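Local coordinates for protein phospho-2-dehydro-3-deoxyheptonate aldolase (Francisella tularensis, PDB 3TQK) that probably condenses phosphoenolpyruvate with D-erythrose 4-phosphate to give DAHP, the first committed step on the way to chorismate and the aromatic amino acids, at residues S179-A193 and N225-N238. Residues are numbered along the deposited sequence; the frame is centred on the assembly and turned at random.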
loop_
_atom_site.group_PDB
_atom_site.type_symbol
_atom_site.label_atom_id
_atom_site.label_comp_id
_atom_site.label_asym_id
_atom_site.label_seq_id
_atom_site.Cartn_x
_atom_site.Cartn_y
_atom_site.Cartn_z
ATOM N N SER A 179 18.053 -5.941 6.113
ATOM C CA SER A 179 17.576 -6.852 5.084
ATOM C C SER A 179 16.044 -6.841 5.128
ATOM O O SER A 179 15.460 -6.614 6.188
ATOM C CB SER A 179 18.114 -8.262 5.322
ATOM O OG SER A 179 19.506 -8.319 5.097
ATOM N N ILE A 180 15.404 -7.074 3.985
ATOM C CA ILE A 180 13.954 -6.974 3.882
ATOM C C ILE A 180 13.366 -8.166 3.129
ATOM O O ILE A 180 13.793 -8.468 2.031
ATOM C CB ILE A 180 13.521 -5.704 3.134
ATOM C CG1 ILE A 180 14.052 -4.448 3.817
ATOM C CG2 ILE A 180 11.995 -5.633 3.026
ATOM C CD1 ILE A 180 13.489 -4.236 5.217
ATOM N N GLY A 181 12.379 -8.822 3.722
ATOM C CA GLY A 181 11.585 -9.814 3.034
ATOM C C GLY A 181 10.234 -9.239 2.626
ATOM O O GLY A 181 9.646 -8.434 3.359
ATOM N N PHE A 182 9.754 -9.649 1.448
ATOM C CA PHE A 182 8.472 -9.210 0.902
ATOM C C PHE A 182 7.538 -10.403 0.809
ATOM O O PHE A 182 7.822 -11.378 0.102
ATOM C CB PHE A 182 8.643 -8.656 -0.514
ATOM C CG PHE A 182 9.439 -7.379 -0.594
ATOM C CD1 PHE A 182 10.815 -7.392 -0.473
ATOM C CD2 PHE A 182 8.811 -6.168 -0.830
ATOM C CE1 PHE A 182 11.558 -6.208 -0.568
ATOM C CE2 PHE A 182 9.560 -4.980 -0.937
ATOM C CZ PHE A 182 10.923 -5.010 -0.806
ATOM N N LYS A 183 6.403 -10.314 1.487
ATOM C CA LYS A 183 5.433 -11.398 1.494
ATOM C C LYS A 183 4.705 -11.496 0.156
ATOM O O LYS A 183 4.474 -10.485 -0.502
ATOM C CB LYS A 183 4.449 -11.204 2.649
ATOM C CG LYS A 183 5.108 -11.416 4.014
ATOM C CD LYS A 183 4.119 -11.732 5.122
ATOM C CE LYS A 183 4.654 -12.832 6.041
ATOM N NZ LYS A 183 3.639 -13.275 7.044
ATOM N N ASN A 184 4.363 -12.707 -0.269
ATOM C CA ASN A 184 3.536 -12.846 -1.456
ATOM C C ASN A 184 2.159 -12.272 -1.160
ATOM O O ASN A 184 1.844 -11.973 -0.009
ATOM C CB ASN A 184 3.491 -14.283 -1.969
ATOM C CG ASN A 184 2.738 -15.227 -1.061
ATOM O OD1 ASN A 184 1.510 -15.181 -0.977
ATOM N ND2 ASN A 184 3.465 -16.135 -0.428
ATOM N N ALA A 185 1.373 -12.061 -2.202
ATOM C CA ALA A 185 0.083 -11.391 -2.069
ATOM C C ALA A 185 -0.946 -12.237 -1.309
ATOM O O ALA A 185 -0.831 -13.465 -1.245
ATOM C CB ALA A 185 -0.453 -11.012 -3.456
ATOM N N THR A 186 -1.972 -11.577 -0.762
ATOM C CA THR A 186 -2.997 -12.284 0.014
ATOM C C THR A 186 -3.702 -13.363 -0.819
ATOM O O THR A 186 -4.146 -14.369 -0.274
ATOM C CB THR A 186 -4.028 -11.318 0.642
ATOM O OG1 THR A 186 -4.741 -10.620 -0.385
ATOM C CG2 THR A 186 -3.344 -10.308 1.567
ATOM N N ASN A 187 -3.780 -13.157 -2.135
ATOM C CA ASN A 187 -4.352 -14.151 -3.065
ATOM C C ASN A 187 -3.428 -15.338 -3.376
ATOM O O ASN A 187 -3.864 -16.332 -3.959
ATOM C CB ASN A 187 -4.749 -13.477 -4.388
ATOM C CG ASN A 187 -3.573 -12.810 -5.071
ATOM O OD1 ASN A 187 -2.550 -13.434 -5.305
ATOM N ND2 ASN A 187 -3.689 -11.520 -5.327
ATOM N N GLY A 188 -2.153 -15.210 -3.029
ATOM C CA GLY A 188 -1.162 -16.257 -3.257
ATOM C C GLY A 188 -0.109 -15.924 -4.304
ATOM O O GLY A 188 0.825 -16.694 -4.482
ATOM N N ASP A 189 -0.241 -14.778 -4.982
ATOM C CA ASP A 189 0.641 -14.423 -6.108
ATOM C C ASP A 189 2.070 -14.133 -5.641
ATOM O O ASP A 189 2.298 -13.207 -4.878
ATOM C CB ASP A 189 0.094 -13.210 -6.888
ATOM C CG ASP A 189 0.748 -13.046 -8.263
ATOM O OD1 ASP A 189 1.961 -12.803 -8.342
ATOM O OD2 ASP A 189 0.044 -13.164 -9.285
ATOM N N VAL A 190 3.020 -14.920 -6.139
ATOM C CA VAL A 190 4.439 -14.787 -5.797
ATOM C C VAL A 190 5.154 -13.820 -6.742
ATOM O O VAL A 190 6.145 -13.187 -6.367
ATOM C CB VAL A 190 5.131 -16.160 -5.840
ATOM C CG1 VAL A 190 6.650 -16.029 -5.619
ATOM C CG2 VAL A 190 4.496 -17.096 -4.817
ATOM N N GLN A 191 4.640 -13.680 -7.957
ATOM C CA GLN A 191 5.274 -12.808 -8.942
ATOM C C GLN A 191 5.373 -11.377 -8.428
ATOM O O GLN A 191 6.420 -10.743 -8.570
ATOM C CB GLN A 191 4.539 -12.844 -10.290
ATOM C CG GLN A 191 5.234 -12.052 -11.403
ATOM C CD GLN A 191 6.621 -12.593 -11.728
ATOM O OE1 GLN A 191 6.765 -13.737 -12.158
ATOM N NE2 GLN A 191 7.646 -11.775 -11.519
ATOM N N VAL A 192 4.292 -10.875 -7.824
ATOM C CA VAL A 192 4.302 -9.521 -7.286
ATOM C C VAL A 192 5.360 -9.331 -6.211
ATOM O O VAL A 192 5.920 -8.249 -6.104
ATOM C CB VAL A 192 2.913 -9.068 -6.776
ATOM C CG1 VAL A 192 1.936 -9.040 -7.942
ATOM C CG2 VAL A 192 2.397 -9.960 -5.653
ATOM N N ALA A 193 5.650 -10.360 -5.417
ATOM C CA ALA A 193 6.709 -10.246 -4.401
ATOM C C ALA A 193 8.084 -10.221 -5.055
ATOM O O ALA A 193 8.960 -9.485 -4.603
ATOM C CB ALA A 193 6.630 -11.380 -3.378
ATOM N N ASN A 225 19.590 -6.713 -0.304
ATOM C CA ASN A 225 19.282 -7.820 0.603
ATOM C C ASN A 225 17.777 -8.079 0.744
ATOM O O ASN A 225 17.273 -8.383 1.831
ATOM C CB ASN A 225 19.937 -7.569 1.957
ATOM C CG ASN A 225 21.439 -7.490 1.857
ATOM O OD1 ASN A 225 22.063 -8.281 1.130
ATOM N ND2 ASN A 225 22.037 -6.539 2.570
ATOM N N GLY A 226 17.072 -7.960 -0.377
ATOM C CA GLY A 226 15.650 -8.223 -0.438
ATOM C C GLY A 226 15.392 -9.642 -0.892
ATOM O O GLY A 226 16.145 -10.205 -1.697
ATOM N N HIS A 227 14.314 -10.224 -0.392
ATOM C CA HIS A 227 13.946 -11.581 -0.768
ATOM C C HIS A 227 12.450 -11.807 -0.561
ATOM O O HIS A 227 11.775 -11.024 0.109
ATOM C CB HIS A 227 14.712 -12.555 0.098
ATOM C CG HIS A 227 14.311 -12.489 1.532
ATOM N ND1 HIS A 227 13.235 -13.191 2.033
ATOM C CD2 HIS A 227 14.801 -11.760 2.558
ATOM C CE1 HIS A 227 13.093 -12.908 3.313
ATOM N NE2 HIS A 227 14.030 -12.041 3.657
ATOM N N VAL A 228 11.957 -12.908 -1.108
ATOM C CA VAL A 228 10.561 -13.292 -0.981
ATOM C C VAL A 228 10.330 -14.061 0.316
ATOM O O VAL A 228 11.206 -14.816 0.778
ATOM C CB VAL A 228 10.128 -14.174 -2.175
ATOM C CG1 VAL A 228 8.709 -14.684 -2.004
ATOM C CG2 VAL A 228 10.260 -13.388 -3.458
ATOM N N ILE A 229 9.159 -13.831 0.908
ATOM C CA ILE A 229 8.628 -14.657 1.982
ATOM C C ILE A 229 7.399 -15.350 1.436
ATOM O O ILE A 229 6.488 -14.681 0.961
ATOM C CB ILE A 229 8.182 -13.820 3.196
ATOM C CG1 ILE A 229 9.337 -12.972 3.729
ATOM C CG2 ILE A 229 7.603 -14.740 4.300
ATOM C CD1 ILE A 229 8.896 -11.823 4.605
ATOM N N LEU A 230 7.364 -16.676 1.511
ATOM C CA LEU A 230 6.192 -17.451 1.084
ATOM C C LEU A 230 5.300 -17.700 2.305
ATOM O O LEU A 230 5.758 -18.225 3.307
ATOM C CB LEU A 230 6.611 -18.773 0.443
ATOM C CG LEU A 230 7.456 -18.696 -0.840
ATOM C CD1 LEU A 230 7.979 -20.078 -1.227
ATOM C CD2 LEU A 230 6.670 -18.066 -1.991
ATOM N N ARG A 231 4.026 -17.333 2.206
ATOM C CA ARG A 231 3.117 -17.320 3.359
ATOM C C ARG A 231 1.689 -17.736 3.026
ATOM O O ARG A 231 0.763 -17.404 3.760
ATOM C CB ARG A 231 3.106 -15.922 4.014
ATOM C CG ARG A 231 2.917 -14.759 3.053
ATOM C CD ARG A 231 1.481 -14.570 2.558
ATOM N NE ARG A 231 0.582 -14.119 3.622
ATOM C CZ ARG A 231 -0.747 -14.155 3.566
ATOM N NH1 ARG A 231 -1.379 -14.634 2.503
ATOM N NH2 ARG A 231 -1.453 -13.704 4.594
ATOM N N GLY A 232 1.510 -18.457 1.932
ATOM C CA GLY A 232 0.186 -18.918 1.532
ATOM C C GLY A 232 -0.716 -17.821 1.002
ATOM O O GLY A 232 -0.248 -16.758 0.589
ATOM N N GLY A 233 -2.018 -18.086 1.016
ATOM C CA GLY A 233 -3.016 -17.155 0.476
ATOM C C GLY A 233 -4.178 -17.913 -0.131
ATOM O O GLY A 233 -4.263 -19.122 0.024
ATOM N N ALA A 234 -5.063 -17.211 -0.837
ATOM C CA ALA A 234 -6.281 -17.825 -1.400
ATOM C C ALA A 234 -5.984 -19.003 -2.336
ATOM O O ALA A 234 -6.788 -19.924 -2.429
ATOM C CB ALA A 234 -7.123 -16.779 -2.118
ATOM N N SER A 235 -4.834 -18.961 -3.013
ATOM C CA SER A 235 -4.330 -20.080 -3.840
ATOM C C SER A 235 -4.051 -21.361 -3.046
ATOM O O SER A 235 -3.868 -22.432 -3.629
ATOM C CB SER A 235 -2.995 -19.682 -4.489
ATOM O OG SER A 235 -3.156 -18.780 -5.553
ATOM N N GLY A 236 -3.945 -21.231 -1.726
ATOM C CA GLY A 236 -3.572 -22.336 -0.848
ATOM C C GLY A 236 -2.120 -22.224 -0.401
ATOM O O GLY A 236 -1.386 -21.361 -0.874
ATOM N N PRO A 237 -1.694 -23.112 0.508
ATOM C CA PRO A 237 -0.328 -23.057 1.036
ATOM C C PRO A 237 0.750 -23.194 -0.051
ATOM O O PRO A 237 0.587 -23.976 -0.987
ATOM C CB PRO A 237 -0.275 -24.243 2.019
ATOM C CG PRO A 237 -1.718 -24.567 2.325
ATOM C CD PRO A 237 -2.469 -24.240 1.070
ATOM N N ASN A 238 1.825 -22.419 0.073
ATOM C CA ASN A 238 2.914 -22.434 -0.902
ATOM C C ASN A 238 4.283 -22.731 -0.281
ATOM O O ASN A 238 5.283 -22.121 -0.647
ATOM C CB ASN A 238 2.941 -21.120 -1.717
ATOM C CG ASN A 238 3.047 -19.860 -0.847
ATOM O OD1 ASN A 238 3.396 -19.917 0.338
ATOM N ND2 ASN A 238 2.752 -18.710 -1.450
HETATM O O HOH W 1 0.886 -12.797 6.466
HETATM O O HOH W 2 1.509 -19.217 -4.047
#
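F182 N donates to H227 O over 2.8 Å, and I229 N returns a nearly straight bond (170° at the hydrogen) to F182 O. With I180 N to N225 O, H227 N to I180 O and N184 N to I229 O, these bonds pair 179-183 in parallel with 226-230, neighbours in the eight-stranded TIM barrel. Past the strands the loops stay joined: A234 N meets T186 O at 3.0 Å, on a lone pair, and S235 N donates to N187 O. At the manganese end, K183 NZ, salt-bridged to D263, and R231 NH2 both donate to one water at the guanidinium edge; the K183 side chain lies about 4 Å from that of the manganese ligand H266. R231 CG packs against K183 CD, the side chains crossing at about a right angle.

Facing helices 191-200 and 241-253, V228 CG1 packs on A193 CB, and V190 CG2 reaches L230 CD2 at 3.7 Å. On the face lining the barrel interior, H227 CG lies between its backbone N and carbonyl carbon (chi1 67°), bringing one imidazole face against G181 CA, 3.5 Å from the ring centroid and 21° off its normal, a CH-pi contact; H227 ND1 donates to V228 O.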